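Local coordinates for protein Rv1364c/MT1410 (PDB 3KE6) that probably acts as a multidomain regulator of a mycobacterial sigma factor, joining a manganese-binding PP2C-type phosphatase domain to an RsbW-like anti-sigma-factor kinase domain, at residues 70-73 with 78-81; 83-88 with 112-117; 121-126 with 183-188. One frame throughout, in Å; residues are numbered along the deposited sequence.

Contact 1 (70-73 with 78-81); sequences GDVV and EAAA. With MN (manganese (II) ion), chain E; MN (manganese (II) ion), chain F.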
loop_
_atom_site.group_PDB
_atom_site.type_symbol
_atom_site.label_atom_id
_atom_site.label_comp_id
_atom_site.label_asym_id
_atom_site.label_seq_id
_atom_site.Cartn_x
_atom_site.Cartn_y
_atom_site.Cartn_z
ATOM N N GLY A 70 6.751 4.012 -12.291
ATOM C CA GLY A 70 7.749 4.061 -13.358
ATOM C C GLY A 70 7.208 3.722 -14.732
ATOM O O GLY A 70 6.217 3.011 -14.837
ATOM N N ASP A 71 7.876 4.230 -15.779
ATOM C CA ASP A 71 7.461 4.046 -17.187
ATOM C C ASP A 71 8.693 3.727 -18.062
ATOM O O ASP A 71 9.620 4.532 -18.169
ATOM C CB ASP A 71 6.701 5.287 -17.732
ATOM C CG ASP A 71 5.947 4.995 -19.033
ATOM O OD1 ASP A 71 6.096 3.866 -19.535
ATOM O OD2 ASP A 71 5.204 5.865 -19.581
ATOM N N VAL A 72 8.684 2.549 -18.679
ATOM C CA VAL A 72 9.744 2.104 -19.578
ATOM C C VAL A 72 9.284 2.345 -21.021
ATOM O O VAL A 72 8.125 2.113 -21.339
ATOM C CB VAL A 72 10.048 0.593 -19.346
ATOM C CG1 VAL A 72 10.919 0.036 -20.429
ATOM C CG2 VAL A 72 10.700 0.388 -18.002
ATOM N N VAL A 73 10.187 2.792 -21.892
ATOM C CA VAL A 73 9.808 3.154 -23.273
ATOM C C VAL A 73 9.363 1.945 -24.107
ATOM O O VAL A 73 9.991 0.889 -24.054
ATOM C CB VAL A 73 10.953 3.903 -24.044
ATOM C CG1 VAL A 73 11.233 5.263 -23.420
ATOM C CG2 VAL A 73 12.227 3.073 -24.095
ATOM N N GLU A 78 8.933 -6.741 -24.916
ATOM C CA GLU A 78 10.281 -6.332 -24.514
ATOM C C GLU A 78 10.267 -5.306 -23.380
ATOM O O GLU A 78 11.138 -5.341 -22.506
ATOM C CB GLU A 78 11.040 -5.737 -25.709
ATOM C CG GLU A 78 11.451 -6.754 -26.762
ATOM C CD GLU A 78 12.005 -6.112 -28.051
ATOM O OE1 GLU A 78 11.355 -5.193 -28.613
ATOM O OE2 GLU A 78 13.093 -6.541 -28.513
ATOM N N ALA A 79 9.297 -4.393 -23.402
ATOM C CA ALA A 79 9.184 -3.361 -22.359
ATOM C C ALA A 79 8.854 -3.920 -20.960
ATOM O O ALA A 79 9.354 -3.411 -19.962
ATOM C CB ALA A 79 8.160 -2.299 -22.761
ATOM N N ALA A 80 8.016 -4.951 -20.889
ATOM C CA ALA A 80 7.719 -5.611 -19.616
ATOM C C ALA A 80 8.997 -6.144 -18.962
ATOM O O ALA A 80 9.260 -5.855 -17.799
ATOM C CB ALA A 80 6.712 -6.742 -19.817
ATOM N N ALA A 81 9.782 -6.902 -19.729
ATOM C CA ALA A 81 11.041 -7.484 -19.266
ATOM C C ALA A 81 11.969 -6.440 -18.637
ATOM O O ALA A 81 12.513 -6.654 -17.544
ATOM C CB ALA A 81 11.743 -8.192 -20.417
HETATM MN MN MN E . 6.412 3.432 -21.670
HETATM MN MN MN F . 4.160 6.046 -21.211
HETATM O O HOH W 1 4.523 4.250 -22.455
HETATM O O HOH W 2 6.942 4.522 -23.524
HETATM O O HOH W 3 6.102 1.488 -22.655
HETATM O O HOH W 4 2.745 4.882 -19.965
HETATM O O HOH W 5 5.112 7.286 -22.767
#

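Contact 2 (83-88 with 112-117); sequences MSQLRT and KQVPGS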
loop_
_atom_site.group_PDB
_atom_site.type_symbol
_atom_site.label_atom_id
_atom_site.label_comp_id
_atom_site.label_asym_id
_atom_site.label_seq_id
_atom_site.Cartn_x
_atom_site.Cartn_y
_atom_site.Cartn_z
ATOM N N MET A 83 10.924 -3.476 -17.505
ATOM C CA MET A 83 10.230 -3.014 -16.299
ATOM C C MET A 83 10.453 -3.951 -15.104
ATOM O O MET A 83 10.681 -3.503 -13.976
ATOM C CB MET A 83 8.733 -2.854 -16.569
ATOM C CG MET A 83 7.893 -2.653 -15.324
ATOM S SD MET A 83 7.414 -4.176 -14.458
ATOM C CE MET A 83 6.793 -5.181 -15.804
ATOM N N SER A 84 10.385 -5.250 -15.359
ATOM C CA SER A 84 10.521 -6.250 -14.308
ATOM C C SER A 84 11.862 -6.165 -13.582
ATOM O O SER A 84 11.928 -6.295 -12.353
ATOM C CB SER A 84 10.372 -7.642 -14.905
ATOM O OG SER A 84 10.525 -8.628 -13.893
ATOM N N GLN A 85 12.922 -5.947 -14.355
ATOM C CA GLN A 85 14.263 -5.834 -13.805
ATOM C C GLN A 85 14.459 -4.559 -12.992
ATOM O O GLN A 85 15.116 -4.578 -11.951
ATOM C CB GLN A 85 15.297 -5.890 -14.921
ATOM C CG GLN A 85 15.410 -7.244 -15.581
ATOM C CD GLN A 85 16.624 -7.319 -16.487
ATOM O OE1 GLN A 85 17.763 -7.488 -16.012
ATOM N NE2 GLN A 85 16.399 -7.174 -17.792
ATOM N N LEU A 86 13.906 -3.456 -13.481
ATOM C CA LEU A 86 14.056 -2.170 -12.813
ATOM C C LEU A 86 13.297 -2.166 -11.523
ATOM O O LEU A 86 13.770 -1.646 -10.513
ATOM C CB LEU A 86 13.503 -1.047 -13.672
ATOM C CG LEU A 86 14.267 -0.692 -14.942
ATOM C CD1 LEU A 86 13.585 0.507 -15.573
ATOM C CD2 LEU A 86 15.719 -0.392 -14.639
ATOM N N ARG A 87 12.093 -2.715 -11.580
ATOM C CA ARG A 87 11.270 -2.842 -10.404
ATOM C C ARG A 87 12.010 -3.656 -9.342
ATOM O O ARG A 87 12.158 -3.207 -8.226
ATOM C CB ARG A 87 9.953 -3.512 -10.787
ATOM C CG ARG A 87 9.063 -3.869 -9.630
ATOM C CD ARG A 87 7.745 -4.442 -10.126
ATOM N NE ARG A 87 7.891 -5.638 -10.969
ATOM C CZ ARG A 87 6.898 -6.190 -11.672
ATOM N NH1 ARG A 87 7.122 -7.259 -12.434
ATOM N NH2 ARG A 87 5.678 -5.662 -11.644
ATOM N N THR A 88 12.486 -4.844 -9.690
ATOM C CA THR A 88 13.226 -5.659 -8.719
ATOM C C THR A 88 14.468 -4.923 -8.196
ATOM O O THR A 88 14.822 -5.042 -7.016
ATOM C CB THR A 88 13.665 -7.026 -9.300
ATOM O OG1 THR A 88 12.515 -7.842 -9.553
ATOM C CG2 THR A 88 14.581 -7.747 -8.331
ATOM N N LYS A 112 23.046 0.403 -17.202
ATOM C CA LYS A 112 24.045 -0.042 -18.191
ATOM C C LYS A 112 23.927 -1.530 -18.554
ATOM O O LYS A 112 24.206 -1.926 -19.702
ATOM C CB LYS A 112 25.482 0.178 -17.677
ATOM C CG LYS A 112 25.855 1.586 -17.211
ATOM C CD LYS A 112 27.394 1.739 -17.154
ATOM C CE LYS A 112 27.867 2.900 -16.252
ATOM N NZ LYS A 112 27.549 2.689 -14.788
ATOM N N GLN A 113 23.554 -2.345 -17.560
ATOM C CA GLN A 113 23.452 -3.795 -17.732
ATOM C C GLN A 113 22.072 -4.238 -18.208
ATOM O O GLN A 113 21.887 -5.413 -18.527
ATOM C CB GLN A 113 23.769 -4.534 -16.421
ATOM C CG GLN A 113 25.045 -4.092 -15.684
ATOM C CD GLN A 113 26.328 -4.261 -16.483
ATOM O OE1 GLN A 113 27.325 -3.585 -16.215
ATOM N NE2 GLN A 113 26.320 -5.171 -17.452
ATOM N N VAL A 114 21.115 -3.311 -18.251
ATOM C CA VAL A 114 19.745 -3.625 -18.650
ATOM C C VAL A 114 19.415 -2.935 -19.969
ATOM O O VAL A 114 18.897 -1.821 -19.958
ATOM C CB VAL A 114 18.727 -3.187 -17.556
ATOM C CG1 VAL A 114 17.297 -3.492 -17.975
ATOM C CG2 VAL A 114 19.041 -3.869 -16.232
ATOM N N PRO A 115 19.711 -3.585 -21.114
ATOM C CA PRO A 115 19.360 -2.981 -22.409
ATOM C C PRO A 115 17.893 -2.557 -22.496
ATOM O O PRO A 115 17.022 -3.270 -21.999
ATOM C CB PRO A 115 19.670 -4.100 -23.418
ATOM C CG PRO A 115 20.754 -4.894 -22.762
ATOM C CD PRO A 115 20.395 -4.881 -21.290
ATOM N N GLY A 116 17.640 -1.394 -23.096
ATOM C CA GLY A 116 16.289 -0.835 -23.179
ATOM C C GLY A 116 15.866 -0.024 -21.965
ATOM O O GLY A 116 14.791 0.580 -21.955
ATOM N N SER A 117 16.707 0.001 -20.935
ATOM C CA SER A 117 16.376 0.703 -19.693
ATOM C C SER A 117 16.689 2.192 -19.735
ATOM O O SER A 117 16.249 2.925 -18.856
ATOM C CB SER A 117 17.105 0.068 -18.500
ATOM O OG SER A 117 18.508 0.045 -18.696
#

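Contact 3 (121-126 with 183-188); sequences TMCVGS and ILFYTD. With MN (manganese (II) ion), chain F.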
loop_
_atom_site.group_PDB
_atom_site.type_symbol
_atom_site.label_atom_id
_atom_site.label_comp_id
_atom_site.label_asym_id
_atom_site.label_seq_id
_atom_site.Cartn_x
_atom_site.Cartn_y
_atom_site.Cartn_z
ATOM N N THR A 121 11.635 6.334 -17.051
ATOM C CA THR A 121 11.372 7.411 -16.088
ATOM C C THR A 121 10.663 6.899 -14.816
ATOM O O THR A 121 9.915 5.909 -14.839
ATOM C CB THR A 121 10.519 8.502 -16.703
ATOM O OG1 THR A 121 9.149 8.094 -16.663
ATOM C CG2 THR A 121 10.940 8.757 -18.133
ATOM N N MET A 122 10.913 7.585 -13.707
ATOM C CA MET A 122 10.404 7.161 -12.412
ATOM C C MET A 122 10.041 8.333 -11.554
ATOM O O MET A 122 10.631 9.394 -11.631
ATOM C CB MET A 122 11.453 6.360 -11.647
ATOM C CG MET A 122 11.728 4.994 -12.213
ATOM S SD MET A 122 13.338 4.432 -11.666
ATOM C CE MET A 122 12.889 3.477 -10.221
ATOM N N CYS A 123 9.071 8.102 -10.695
ATOM C CA CYS A 123 8.757 9.026 -9.646
ATOM C C CYS A 123 8.688 8.248 -8.313
ATOM O O CYS A 123 7.862 7.360 -8.145
ATOM C CB CYS A 123 7.452 9.713 -9.999
ATOM S SG CYS A 123 6.908 10.866 -8.809
ATOM N N VAL A 124 9.599 8.574 -7.403
ATOM C CA VAL A 124 9.711 7.909 -6.119
ATOM C C VAL A 124 9.500 8.899 -4.983
ATOM O O VAL A 124 10.035 9.997 -5.017
ATOM C CB VAL A 124 11.104 7.306 -5.937
ATOM C CG1 VAL A 124 11.185 6.542 -4.604
ATOM C CG2 VAL A 124 11.453 6.408 -7.121
ATOM N N GLY A 125 8.741 8.493 -3.967
ATOM C CA GLY A 125 8.524 9.318 -2.783
ATOM C C GLY A 125 8.546 8.545 -1.471
ATOM O O GLY A 125 8.210 7.355 -1.416
ATOM N N SER A 126 8.946 9.234 -0.404
ATOM C CA SER A 126 9.039 8.633 0.912
ATOM C C SER A 126 8.301 9.486 1.933
ATOM O O SER A 126 8.634 10.645 2.133
ATOM C CB SER A 126 10.495 8.475 1.323
ATOM O OG SER A 126 10.612 7.505 2.350
ATOM N N ILE A 183 -1.831 12.397 -2.165
ATOM C CA ILE A 183 -0.904 12.614 -3.262
ATOM C C ILE A 183 -1.025 11.502 -4.310
ATOM O O ILE A 183 -1.155 10.339 -3.967
ATOM C CB ILE A 183 0.536 12.681 -2.744
ATOM C CG1 ILE A 183 1.489 13.077 -3.871
ATOM C CG2 ILE A 183 0.965 11.354 -2.177
ATOM C CD1 ILE A 183 2.919 13.235 -3.406
ATOM N N LEU A 184 -0.978 11.877 -5.586
ATOM C CA LEU A 184 -1.261 10.953 -6.689
ATOM C C LEU A 184 -0.083 10.798 -7.663
ATOM O O LEU A 184 0.201 11.667 -8.469
ATOM C CB LEU A 184 -2.516 11.411 -7.443
ATOM C CG LEU A 184 -3.886 11.217 -6.762
ATOM C CD1 LEU A 184 -4.031 11.983 -5.439
ATOM C CD2 LEU A 184 -5.017 11.618 -7.693
ATOM N N PHE A 185 0.598 9.673 -7.567
ATOM C CA PHE A 185 1.595 9.264 -8.545
ATOM C C PHE A 185 0.855 8.667 -9.745
ATOM O O PHE A 185 -0.081 7.878 -9.567
ATOM C CB PHE A 185 2.526 8.192 -7.932
ATOM C CG PHE A 185 3.598 8.742 -7.006
ATOM C CD1 PHE A 185 4.910 8.297 -7.103
ATOM C CD2 PHE A 185 3.302 9.700 -6.047
ATOM C CE1 PHE A 185 5.904 8.805 -6.263
ATOM C CE2 PHE A 185 4.291 10.216 -5.221
ATOM C CZ PHE A 185 5.595 9.767 -5.330
ATOM N N TYR A 186 1.293 8.999 -10.954
ATOM C CA TYR A 186 0.644 8.510 -12.183
ATOM C C TYR A 186 1.663 8.424 -13.329
ATOM O O TYR A 186 2.735 9.027 -13.257
ATOM C CB TYR A 186 -0.487 9.465 -12.597
ATOM C CG TYR A 186 0.067 10.822 -12.834
ATOM C CD1 TYR A 186 0.459 11.224 -14.094
ATOM C CD2 TYR A 186 0.308 11.667 -11.774
ATOM C CE1 TYR A 186 1.028 12.474 -14.297
ATOM C CE2 TYR A 186 0.863 12.915 -11.959
ATOM C CZ TYR A 186 1.226 13.311 -13.223
ATOM O OH TYR A 186 1.792 14.537 -13.403
ATOM N N THR A 187 1.310 7.711 -14.394
ATOM C CA THR A 187 2.137 7.674 -15.587
ATOM C C THR A 187 1.521 8.567 -16.647
ATOM O O THR A 187 0.351 8.944 -16.544
ATOM C CB THR A 187 2.324 6.246 -16.147
ATOM O OG1 THR A 187 1.066 5.560 -16.182
ATOM C CG2 THR A 187 3.321 5.480 -15.301
ATOM N N ASP A 188 2.318 8.883 -17.669
ATOM C CA ASP A 188 1.928 9.811 -18.724
ATOM C C ASP A 188 0.709 9.340 -19.514
ATOM O O ASP A 188 0.045 10.136 -20.193
ATOM C CB ASP A 188 3.122 10.125 -19.664
ATOM C CG ASP A 188 3.686 8.889 -20.390
ATOM O OD1 ASP A 188 3.110 7.780 -20.314
ATOM O OD2 ASP A 188 4.741 9.035 -21.044
HETATM MN MN MN F . 4.160 6.046 -21.211
HETATM O O HOH W 5 5.112 7.286 -22.767
HETATM O O HOH W 1 4.523 4.250 -22.455
HETATM O O HOH W 4 2.745 4.882 -19.965
#

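Contact 1 (70-73 with 78-81)
Val-72 and Ala-79 meet where strand 64-71 passes through a short turn into helix 77-95, a strand-turn-helix unit beside the two-manganese centre of the PP2C-type phosphatase domain. The touch is small and is van der Waals packing, of methyls on carbonyl oxygens as much as on each other. Val-72 sends CG1 to the helix backbone, 3.8 Å from Ala-79 O, and the same methyl lies 4.3 Å from Ala-79 CB. Its first torsion (chi1 168°) sets CG1 opposite its own backbone N, facing the first turns of the helix, and the side chain as a whole also packs on Val-82, Met-83 and Leu-86. A branched valine suits this extended piece of chain because its two methyls can serve different parts of the helix. Ala-79, which gives up the most surface to the contact, is small enough to bring the backbones to 6.2 Å between the CA atoms of Val-72 and Ala-79. Val-73 turns its side chain away and offers its carbonyl O, 3.9 Å from Ala-79 CB. Just before the turn, Asp-71 bridges the metals with its carboxylate, one oxygen to each. The backbone adds a ligand: beside three waters, Val-72 O binds the manganese of chain E at 2.2 Å.

Contact 2 (83-88 with 112-117)
Gln-85 lays its terminal amide along the two methyls of Val-114, with OE1 3.8 Å from Val-114 CG2 and NE2 3.8 Å from Val-114 CG1. The two side chains run past each other in opposite directions. In the glutamine, CG sits opposite the carbonyl carbon (chi1 -69°) and the chain is extended beyond it, which carries the amide out from the helix to the valine. A long polar residue suits this exposed edge: it covers a buried valine while keeping its amide at the surface. One residue on, Leu-86 is buried, and its CD2 comes 4.1 Å from Ser-117 CB. Helix 77-95 is part of the helical layer that covers one sheet of the PP2C-type sandwich, and 112-117 belongs to the loop that follows the next helix, 100-110, and leads back into that sheet. The loop bends in a type II turn from Val-114 to Ser-117. Pro-115 fits its second position, and Gly-116 fits the third, where phi is 85° and a side chain would press on the preceding carbonyl. Behind the contact, Met-83 and Arg-87 turn elsewhere and pack on Trp-55 of strand 54-60. Successive turns of the helix bring them together, and Met-83 SD sits 3.5 Å above the plane of the Arg-87 guanidinium, over its centre.

Contact 3 (121-126 with 183-188)
With SG opposite its backbone N (chi1 179°), Cys-123 reaches out from strand 121-128, and Phe-185, its CG opposite the carbonyl carbon (chi1 -79°), extends its ring from strand 182-186 to meet it. The sulfur lies over one face of the ring, 3.9 Å from SG to the Phe-185 ring centroid and 29° off the normal, a sulfur-aromatic contact. It is displaced toward one edge, where SG sits nearest Phe-185 CE1. That edge also faces strand backbone: Cys-123 O lies in the ring plane beside CD1 and CE1, an orientation in which the weakly positive ring hydrogens would probably favour the carbonyl oxygen. Further along, Phe-185 CZ comes 3.7 Å from Gly-125 N, and glycine suits the place because it puts no side chain where the ring end lies. The strands run roughly antiparallel but belong to different sheets, their axes 8.4 Å apart at closest, and the ring lies in the interior between them, in the PP2C-type beta sandwich. Beyond the end of strand 182-186, Asp-188 binds the manganese of chain F through OD1 at 2.2 Å, and its OD2 accepts a hydrogen bond from metal-bound water 5. Strand 121-128 lies between strands 64-71 and 133-139, its outward Met-122 and Val-124 under helix 100-110. Strand 182-186 lies between 145-147 and 249-256, and on its outer face Tyr-186 meets Phe-205 of helix 198-212 edge-to-face.

Contact 3 is wholly buried and spans the two sheets, whereas contact 2, in the helical layer, is also mostly buried, with Gln-85 its one exposed member, and contact 1 sits between them at the metal end of the sandwich. Contacts 1 and 2 share helix 77-95 and touch directly: Val-72 CG2 packs 3.8 Å from Leu-86 CD1, and the Val-73 side chain nears Gly-116 O. Contacts 1 and 3 join through neighbouring strands, by a probable hydrogen bond from Asp-71 N to Thr-121 O, and through the chain F manganese, to which each gives a carboxylate. Chemistry follows place: sulfur against aromatic ring in the core, aliphatic packing beside metal ligation, and amide over valine at the border of the helical layer.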